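Local structure of minor fimbrium tip subunit Mfa3 (Porphyromonas gingivalis ATCC 33277, 5NF4) at residues 90-93 with 99-102; 120-125 with 136-141; 228-233 with 272-277. The protein forms part of the tip of the minor (Mfa1) fimbriae, filamentous pili that mediate biofilm formation and adhesion to host cells and other oral bacteria. All coordinates share one frame; numbering follows the deposited sequence.

Contact 1. Residues 90-93 with 99-102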
loop_
_atom_site.group_PDB
_atom_site.type_symbol
_atom_site.label_atom_id
_atom_site.label_comp_id
_atom_site.label_asym_id
_atom_site.label_seq_id
_atom_site.Cartn_x
_atom_site.Cartn_y
_atom_site.Cartn_z
ATOM N N SER A 90 -3.595 -19.105 7.320
ATOM C CA SER A 90 -3.582 -18.754 8.751
ATOM C C SER A 90 -4.643 -17.714 9.013
ATOM O O SER A 90 -4.902 -16.887 8.166
ATOM C CB SER A 90 -2.233 -18.183 9.189
ATOM O OG SER A 90 -1.145 -18.947 8.722
ATOM N N SER A 91 -5.221 -17.766 10.202
ATOM C CA SER A 91 -6.138 -16.721 10.630
ATOM C C SER A 91 -5.997 -16.516 12.130
ATOM O O SER A 91 -5.551 -17.400 12.868
ATOM C CB SER A 91 -7.582 -17.062 10.237
ATOM O OG SER A 91 -8.018 -18.245 10.872
ATOM N N SER A 92 -6.343 -15.316 12.568
ATOM C CA SER A 92 -6.310 -14.994 13.972
ATOM C C SER A 92 -7.742 -14.734 14.359
ATOM O O SER A 92 -8.403 -13.860 13.787
ATOM C CB SER A 92 -5.412 -13.791 14.246
ATOM O OG SER A 92 -5.394 -13.463 15.623
ATOM N N ILE A 93 -8.229 -15.553 15.284
ATOM C CA ILE A 93 -9.574 -15.412 15.805
ATOM C C ILE A 93 -9.690 -14.015 16.394
ATOM O O ILE A 93 -10.740 -13.378 16.333
ATOM C CB ILE A 93 -9.888 -16.500 16.861
ATOM C CG1 ILE A 93 -11.322 -16.353 17.385
ATOM C CG2 ILE A 93 -8.861 -16.474 17.999
ATOM C CD1 ILE A 93 -12.383 -16.632 16.338
ATOM N N THR A 99 1.931 -10.922 13.162
ATOM C CA THR A 99 2.912 -11.914 12.718
ATOM C C THR A 99 2.361 -13.334 12.777
ATOM O O THR A 99 1.595 -13.668 13.690
ATOM C CB THR A 99 4.173 -11.882 13.588
ATOM O OG1 THR A 99 3.840 -12.369 14.892
ATOM C CG2 THR A 99 4.742 -10.469 13.710
ATOM N N TYR A 100 2.808 -14.166 11.830
ATOM C CA TYR A 100 2.481 -15.586 11.787
ATOM C C TYR A 100 3.759 -16.374 11.685
ATOM O O TYR A 100 4.656 -16.012 10.939
ATOM C CB TYR A 100 1.559 -15.912 10.602
ATOM C CG TYR A 100 0.153 -15.432 10.849
ATOM C CD1 TYR A 100 -0.706 -16.135 11.681
ATOM C CD2 TYR A 100 -0.297 -14.250 10.300
ATOM C CE1 TYR A 100 -1.986 -15.681 11.923
ATOM C CE2 TYR A 100 -1.562 -13.790 10.536
ATOM C CZ TYR A 100 -2.406 -14.502 11.347
ATOM O OH TYR A 100 -3.679 -14.026 11.581
ATOM N N VAL A 101 3.866 -17.425 12.482
ATOM C CA VAL A 101 4.962 -18.349 12.313
ATOM C C VAL A 101 4.355 -19.753 12.221
ATOM O O VAL A 101 3.535 -20.145 13.060
ATOM C CB VAL A 101 5.971 -18.215 13.471
ATOM C CG1 VAL A 101 5.281 -18.356 14.794
ATOM C CG2 VAL A 101 7.091 -19.265 13.348
ATOM N N PHE A 102 4.742 -20.493 11.185
ATOM C CA PHE A 102 4.209 -21.840 10.980
ATOM C C PHE A 102 5.172 -22.703 10.165
ATOM O O PHE A 102 6.020 -22.184 9.445
ATOM C CB PHE A 102 2.845 -21.771 10.278
ATOM C CG PHE A 102 2.864 -21.088 8.936
ATOM C CD1 PHE A 102 3.145 -21.784 7.757
ATOM C CD2 PHE A 102 2.569 -19.735 8.833
ATOM C CE1 PHE A 102 3.148 -21.148 6.513
ATOM C CE2 PHE A 102 2.576 -19.097 7.608
ATOM C CZ PHE A 102 2.850 -19.798 6.434
#

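Contact 2. Residues 120-125 with 136-141. With FMT (formic acid), chain C.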
loop_
_atom_site.group_PDB
_atom_site.type_symbol
_atom_site.label_atom_id
_atom_site.label_comp_id
_atom_site.label_asym_id
_atom_site.label_seq_id
_atom_site.Cartn_x
_atom_site.Cartn_y
_atom_site.Cartn_z
ATOM N N PRO A 120 -10.794 -10.850 1.690
ATOM C CA PRO A 120 -12.022 -11.572 2.042
ATOM C C PRO A 120 -12.155 -12.927 1.355
ATOM O O PRO A 120 -12.034 -13.015 0.114
ATOM C CB PRO A 120 -13.132 -10.629 1.561
ATOM C CG PRO A 120 -12.509 -9.299 1.562
ATOM C CD PRO A 120 -11.080 -9.497 1.193
ATOM N N ASN A 121 -12.432 -13.941 2.174
ATOM C CA ASN A 121 -12.592 -15.328 1.738
ATOM C C ASN A 121 -11.467 -15.843 0.851
ATOM O O ASN A 121 -11.684 -16.642 -0.047
ATOM C CB ASN A 121 -13.933 -15.491 1.037
ATOM C CG ASN A 121 -15.069 -15.591 2.017
ATOM O OD1 ASN A 121 -15.009 -16.374 2.939
ATOM N ND2 ASN A 121 -16.093 -14.763 1.855
ATOM N N MET A 122 -10.249 -15.410 1.153
ATOM C CA MET A 122 -9.077 -15.908 0.477
ATOM C C MET A 122 -8.972 -17.431 0.574
ATOM O O MET A 122 -8.471 -18.069 -0.359
ATOM C CB MET A 122 -7.817 -15.249 1.045
ATOM C CG MET A 122 -6.573 -15.595 0.293
ATOM S SD MET A 122 -6.612 -15.025 -1.393
ATOM C CE MET A 122 -5.501 -16.215 -2.140
ATOM N N GLN A 123 -9.456 -18.023 1.666
ATOM C CA GLN A 123 -9.309 -19.468 1.816
ATOM C C GLN A 123 -10.069 -20.205 0.709
ATOM O O GLN A 123 -9.567 -21.169 0.120
ATOM C CB GLN A 123 -9.793 -19.947 3.194
ATOM C CG GLN A 123 -9.359 -21.365 3.474
ATOM C CD GLN A 123 -9.661 -21.817 4.878
ATOM O OE1 GLN A 123 -10.527 -21.278 5.558
ATOM N NE2 GLN A 123 -8.960 -22.841 5.307
ATOM N N THR A 124 -11.280 -19.742 0.431
ATOM C CA THR A 124 -12.090 -20.274 -0.649
ATOM C C THR A 124 -11.415 -20.011 -2.009
ATOM O O THR A 124 -11.450 -20.865 -2.895
ATOM C CB THR A 124 -13.501 -19.625 -0.613
ATOM O OG1 THR A 124 -14.160 -20.001 0.608
ATOM C CG2 THR A 124 -14.344 -20.047 -1.813
ATOM N N ALA A 125 -10.821 -18.830 -2.155
ATOM C CA ALA A 125 -10.139 -18.431 -3.409
ATOM C C ALA A 125 -8.994 -19.384 -3.759
ATOM O O ALA A 125 -8.674 -19.579 -4.926
ATOM C CB ALA A 125 -9.595 -17.026 -3.305
ATOM N N ASN A 136 -0.820 -15.824 -10.718
ATOM C CA ASN A 136 -0.477 -14.512 -11.248
ATOM C C ASN A 136 -1.697 -13.700 -11.725
ATOM O O ASN A 136 -1.748 -12.495 -11.491
ATOM C CB ASN A 136 0.537 -14.636 -12.355
ATOM C CG ASN A 136 1.946 -14.883 -11.794
ATOM O OD1 ASN A 136 2.395 -14.168 -10.897
ATOM N ND2 ASN A 136 2.615 -15.903 -12.286
ATOM N N HIS A 137 -2.663 -14.350 -12.369
ATOM C CA HIS A 137 -3.904 -13.644 -12.728
ATOM C C HIS A 137 -4.573 -13.093 -11.477
ATOM O O HIS A 137 -5.044 -11.932 -11.473
ATOM C CB HIS A 137 -4.865 -14.568 -13.505
ATOM C CG HIS A 137 -4.477 -14.804 -14.943
ATOM N ND1 HIS A 137 -4.092 -13.797 -15.807
ATOM C CD2 HIS A 137 -4.452 -15.946 -15.673
ATOM C CE1 HIS A 137 -3.826 -14.317 -16.998
ATOM N NE2 HIS A 137 -4.037 -15.619 -16.944
ATOM N N PHE A 138 -4.633 -13.893 -10.413
ATOM C CA PHE A 138 -5.267 -13.476 -9.174
ATOM C C PHE A 138 -4.552 -12.264 -8.590
ATOM O O PHE A 138 -5.200 -11.295 -8.156
ATOM C CB PHE A 138 -5.277 -14.636 -8.156
ATOM C CG PHE A 138 -6.012 -14.336 -6.871
ATOM C CD1 PHE A 138 -5.364 -13.678 -5.818
ATOM C CD2 PHE A 138 -7.351 -14.675 -6.727
ATOM C CE1 PHE A 138 -6.048 -13.416 -4.625
ATOM C CE2 PHE A 138 -8.045 -14.392 -5.560
ATOM C CZ PHE A 138 -7.405 -13.761 -4.505
ATOM N N MET A 139 -3.222 -12.308 -8.564
ATOM C CA MET A 139 -2.454 -11.166 -8.062
ATOM C C MET A 139 -2.693 -9.859 -8.851
ATOM O O MET A 139 -2.553 -8.770 -8.300
ATOM C CB MET A 139 -0.962 -11.432 -8.086
ATOM C CG MET A 139 -0.521 -12.582 -7.208
ATOM S SD MET A 139 -0.791 -12.445 -5.417
ATOM C CE MET A 139 0.586 -11.398 -5.028
ATOM N N GLN A 140 -3.029 -9.983 -10.130
ATOM C CA GLN A 140 -3.135 -8.848 -11.038
ATOM C C GLN A 140 -4.541 -8.266 -11.059
ATOM O O GLN A 140 -4.743 -7.231 -11.651
ATOM C CB GLN A 140 -2.707 -9.282 -12.452
ATOM C CG GLN A 140 -1.195 -9.573 -12.530
ATOM C CD GLN A 140 -0.790 -10.506 -13.684
ATOM O OE1 GLN A 140 -1.570 -10.762 -14.600
ATOM N NE2 GLN A 140 0.440 -11.031 -13.620
ATOM N N VAL A 141 -5.501 -8.919 -10.415
ATOM C CA VAL A 141 -6.888 -8.402 -10.421
ATOM C C VAL A 141 -6.970 -6.997 -9.826
ATOM O O VAL A 141 -6.351 -6.720 -8.795
ATOM C CB VAL A 141 -7.830 -9.370 -9.644
ATOM C CG1 VAL A 141 -9.239 -8.765 -9.414
ATOM C CG2 VAL A 141 -7.970 -10.691 -10.397
HETATM C C FMT C . -4.249 -9.664 -15.871
HETATM O O1 FMT C . -5.217 -9.330 -16.540
HETATM O O2 FMT C . -4.130 -10.825 -15.484
#

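Contact 3. Residues 228-233 with 272-277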
loop_
_atom_site.group_PDB
_atom_site.type_symbol
_atom_site.label_atom_id
_atom_site.label_comp_id
_atom_site.label_asym_id
_atom_site.label_seq_id
_atom_site.Cartn_x
_atom_site.Cartn_y
_atom_site.Cartn_z
ATOM N N GLN A 228 1.274 -1.286 -13.397
ATOM C CA GLN A 228 2.081 -0.788 -14.510
ATOM C C GLN A 228 1.338 0.270 -15.342
ATOM O O GLN A 228 1.905 0.807 -16.289
ATOM C CB GLN A 228 2.491 -1.950 -15.434
ATOM C CG GLN A 228 3.235 -3.103 -14.728
ATOM C CD GLN A 228 2.919 -4.445 -15.342
ATOM O OE1 GLN A 228 1.952 -5.108 -14.955
ATOM N NE2 GLN A 228 3.723 -4.849 -16.319
ATOM N N SER A 229 0.072 0.517 -15.006
ATOM C CA SER A 229 -0.810 1.407 -15.781
ATOM C C SER A 229 -1.493 2.365 -14.843
ATOM O O SER A 229 -1.716 2.031 -13.688
ATOM C CB SER A 229 -1.905 0.607 -16.515
ATOM O OG SER A 229 -1.390 -0.105 -17.634
ATOM N N GLU A 230 -1.909 3.505 -15.392
ATOM C CA GLU A 230 -2.723 4.450 -14.641
ATOM C C GLU A 230 -4.065 3.856 -14.224
ATOM O O GLU A 230 -4.576 2.928 -14.868
ATOM C CB GLU A 230 -2.970 5.699 -15.477
ATOM C CG GLU A 230 -1.734 6.515 -15.808
ATOM C CD GLU A 230 -2.070 7.844 -16.429
ATOM O OE1 GLU A 230 -3.228 8.012 -16.879
ATOM O OE2 GLU A 230 -1.199 8.737 -16.436
ATOM N N PRO A 231 -4.672 4.427 -13.169
ATOM C CA PRO A 231 -5.986 3.978 -12.744
ATOM C C PRO A 231 -6.996 4.122 -13.884
ATOM O O PRO A 231 -6.868 5.006 -14.745
ATOM C CB PRO A 231 -6.324 4.915 -11.570
ATOM C CG PRO A 231 -4.976 5.399 -11.077
ATOM C CD PRO A 231 -4.115 5.465 -12.290
ATOM N N ILE A 232 -8.016 3.278 -13.860
ATOM C CA ILE A 232 -9.136 3.388 -14.782
ATOM C C ILE A 232 -10.339 4.072 -14.137
ATOM O O ILE A 232 -11.114 4.740 -14.824
ATOM C CB ILE A 232 -9.562 2.007 -15.332
ATOM C CG1 ILE A 232 -9.897 1.040 -14.180
ATOM C CG2 ILE A 232 -8.409 1.439 -16.214
ATOM C CD1 ILE A 232 -10.663 -0.236 -14.595
ATOM N N GLN A 233 -10.476 3.920 -12.826
ATOM C CA GLN A 233 -11.603 4.471 -12.073
ATOM C C GLN A 233 -11.200 5.135 -10.763
ATOM O O GLN A 233 -10.224 4.758 -10.144
ATOM C CB GLN A 233 -12.645 3.383 -11.815
ATOM C CG GLN A 233 -13.270 2.876 -13.144
ATOM C CD GLN A 233 -14.234 1.700 -12.976
ATOM O OE1 GLN A 233 -14.039 0.805 -12.139
ATOM N NE2 GLN A 233 -15.309 1.721 -13.768
ATOM N N ASN A 272 -7.719 16.985 -13.217
ATOM C CA ASN A 272 -6.329 16.571 -13.045
ATOM C C ASN A 272 -6.170 15.083 -12.739
ATOM O O ASN A 272 -5.157 14.678 -12.158
ATOM C CB ASN A 272 -5.642 17.409 -11.951
ATOM C CG ASN A 272 -5.135 18.753 -12.473
ATOM O OD1 ASN A 272 -4.402 18.812 -13.465
ATOM N ND2 ASN A 272 -5.557 19.839 -11.834
ATOM N N LYS A 273 -7.150 14.264 -13.117
ATOM C CA LYS A 273 -6.994 12.832 -12.906
ATOM C C LYS A 273 -5.869 12.363 -13.818
ATOM O O LYS A 273 -5.762 12.834 -14.953
ATOM C CB LYS A 273 -8.283 12.064 -13.212
ATOM C CG LYS A 273 -9.386 12.204 -12.153
ATOM C CD LYS A 273 -10.734 11.817 -12.734
ATOM C CE LYS A 273 -11.844 11.771 -11.707
ATOM N NZ LYS A 273 -13.141 11.443 -12.404
ATOM N N PRO A 274 -5.057 11.413 -13.354
ATOM C CA PRO A 274 -5.168 10.624 -12.128
ATOM C C PRO A 274 -4.348 11.147 -10.949
ATOM O O PRO A 274 -4.122 10.409 -9.994
ATOM C CB PRO A 274 -4.631 9.241 -12.562
ATOM C CG PRO A 274 -3.515 9.623 -13.563
ATOM C CD PRO A 274 -4.026 10.872 -14.275
ATOM N N ILE A 275 -3.898 12.393 -11.010
ATOM C CA ILE A 275 -3.093 12.925 -9.925
ATOM C C ILE A 275 -3.916 12.983 -8.634
ATOM O O ILE A 275 -5.002 13.552 -8.600
ATOM C CB ILE A 275 -2.520 14.338 -10.258
ATOM C CG1 ILE A 275 -1.560 14.226 -11.442
ATOM C CG2 ILE A 275 -1.819 14.968 -9.027
ATOM C CD1 ILE A 275 -1.064 15.565 -12.015
ATOM N N ASN A 276 -3.379 12.393 -7.571
ATOM C CA ASN A 276 -3.963 12.512 -6.241
ATOM C C ASN A 276 -3.623 13.858 -5.624
ATOM O O ASN A 276 -2.496 14.323 -5.731
ATOM C CB ASN A 276 -3.442 11.409 -5.315
ATOM C CG ASN A 276 -3.911 10.027 -5.701
ATOM O OD1 ASN A 276 -4.082 9.668 -6.892
ATOM N ND2 ASN A 276 -4.136 9.244 -4.696
ATOM N N PHE A 277 -4.590 14.510 -4.986
ATOM C CA PHE A 277 -4.275 15.729 -4.270
ATOM C C PHE A 277 -5.170 15.846 -3.067
ATOM O O PHE A 277 -6.218 15.194 -3.013
ATOM C CB PHE A 277 -4.441 16.970 -5.174
ATOM C CG PHE A 277 -5.866 17.241 -5.616
ATOM C CD1 PHE A 277 -6.408 16.576 -6.715
ATOM C CD2 PHE A 277 -6.649 18.215 -4.980
ATOM C CE1 PHE A 277 -7.715 16.847 -7.155
ATOM C CE2 PHE A 277 -7.921 18.476 -5.411
ATOM C CZ PHE A 277 -8.460 17.814 -6.505
#

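Contact 1. Residues 90-93 with 99-102
Tyr100 OH reaches the backbone of the 90-93 segment and nestles against Ser92, lying 3.1 Å from Ser92 N and 3.2 Å from Ser92 CB. The angle at Ser92 N is too poor for a hydrogen bond, so the closeness to that amide is a packing contact; the hydroxyl is instead hydrogen-bonded to the carbonyl oxygen of Val69, just ahead of strand 71-78. That bond pins the far end of the ring, and the rest of the phenol then lies along the chain from Ser90 to Ser92. Over one face sits Ser90 CB in a CH-pi contact, 3.9 Å from the ring centroid and 25° off the normal. The methylene is displaced toward the rim, and its nearest ring atom is Tyr100 CD1 at 3.6 Å. The Ser91-Ser92 peptide lies at the edge of the same ring, with Ser91 O and Ser92 N near its plane, and Ser91 C is 3.4 Å from Tyr100 OH.

Strands 84-91 and 99-106 are not hydrogen-bonded neighbours here. Ser90 pairs through its backbone with Leu72 on strand 71-78, whereas Tyr100 pairs with Ala47 on strand 41-49. The side chains thus meet between two strand pairs of this beta-rich protein, consistent with the facing layers of a fimbrillin beta-sandwich domain. Ser90 and Tyr100 both direct their CB atoms toward the opposing segment, with their CA atoms 7.5 Å apart.

Ser90 also serves the second aromatic of strand 99-106. With its hydroxyl opposite the carbonyl carbon (chi1 -47°), OG is carried toward the Phe102 ring and meets Phe102 CD2 at 3.8 Å, approaching obliquely. The Phe102 ring is stacked with that of His88, two residues before Ser90, and its side chain also touches Met74 on strand 71-78.

Contact 2. Residues 120-125 with 136-141
Met122 SD lies against the outer end of the Phe138 ring, 3.5 Å from Phe138 CZ, in a Met-aromatic contact between helices 122-126 and 132-140. The sulfur is 4.4 Å from the ring centroid and 56° off the normal, so its approach is oblique. The terminal methyl also reaches the ring, with Met122 CE 3.8 Å from Phe138 CE1. Ala125 fills in beside the sulfur, one helical turn on: Ala125 CB touches Phe138 CE2 at 3.8 Å.

Phe138 holds its CG anti to the backbone N (chi1 -176°), which sends the ring across to the shorter helix, while a bend at chi2 of Met122 turns the sulfur to meet it. Behind this first shell, Arg143 makes a cation-pi contact with the Phe138 ring and a hydrogen bond to Phe138 O, and Met122 rests on Val116, Ala73 and Leu75 of the underlying strands.

Elsewhere on helix 132-140 a formic acid molecule, probably from the crystallisation liquor, lies beside Gln140; His137 ND1 donates to its O2 at 3.0 Å, in the imidazole plane, with an N-H...O angle of 167°.

Contact 3. Residues 228-233 with 272-277
Glu230 sets the flat face of its carboxylate against the rim of the Pro274 ring, Pro274 CG standing over the carboxylate plane 3.7 Å from Glu230 CD. Both carboxylate oxygens take part: Glu230 OE1 is 3.7 Å from Pro274 CG, and Glu230 OE2 comes to 3.8 Å from the same carbon. These near-equal distances mark a face-on meeting, with the oxygens to either side of the proline ring plane, and the two side chains run at about a right angle. Glu230 gets there with CG placed opposite its own carbonyl carbon (chi1 -65°) and an extended chain beyond, which carries the carboxylate across to the other loop.

The oxygens have polar partners to hold them in this position. OE1 forms a salt bridge with Lys262 and OE2 accepts a hydrogen bond from the backbone N of Glu259, so the carboxylate is gripped from the intervening 259-262 region. Lys262 would be expected to stabilise its negative charge.

Next along the chain, Pro231 adds the second half of the contact, a small proline-on-proline touch. Pro231 CD is 3.8 Å from Pro274 CB, and the two side chains cross at about a right angle. Pro274 thus offers CG to the acid and CB to the neighbouring proline, and it is buried, while both partners remain partly exposed.

The peptide bond before Pro274 is cis, making 272-275 a type VI (VIa-like) beta turn. Ile275 N donates to Asn272 O at 2.9 Å to close it, and Lys273 O accepts a hydrogen bond from the side-chain hydroxyl of Thr267. Both segments are loops: 228-233 runs between strands 221-222 and 238-242, while 272-277 leads from the long connection after strand 248-254 into strand 277-282, which pairs with strand 210-216.

In the fold
The three contacts follow one another along the chain, each closing before the next opens. Contacts 1 and 2 have centres about 18 Å apart and nearest atoms about 7 Å apart; they share the part of the fold built on strand 71-78, through Leu72 and Met74 for contact 1 and Ala73 and Leu75 for contact 2. Contact 3 lies on the opposite side of the chain's centre from contact 1, centres about 35 Å apart, and joins loops beside strands 210-216, 238-242 and 277-282. Its centre is about 24 Å from that of contact 2, but their nearest atoms are about 6 Å apart, and Arg223 ties segments 136-141 and 228-233 together by bonding Gln140 O and Gln228 OE1.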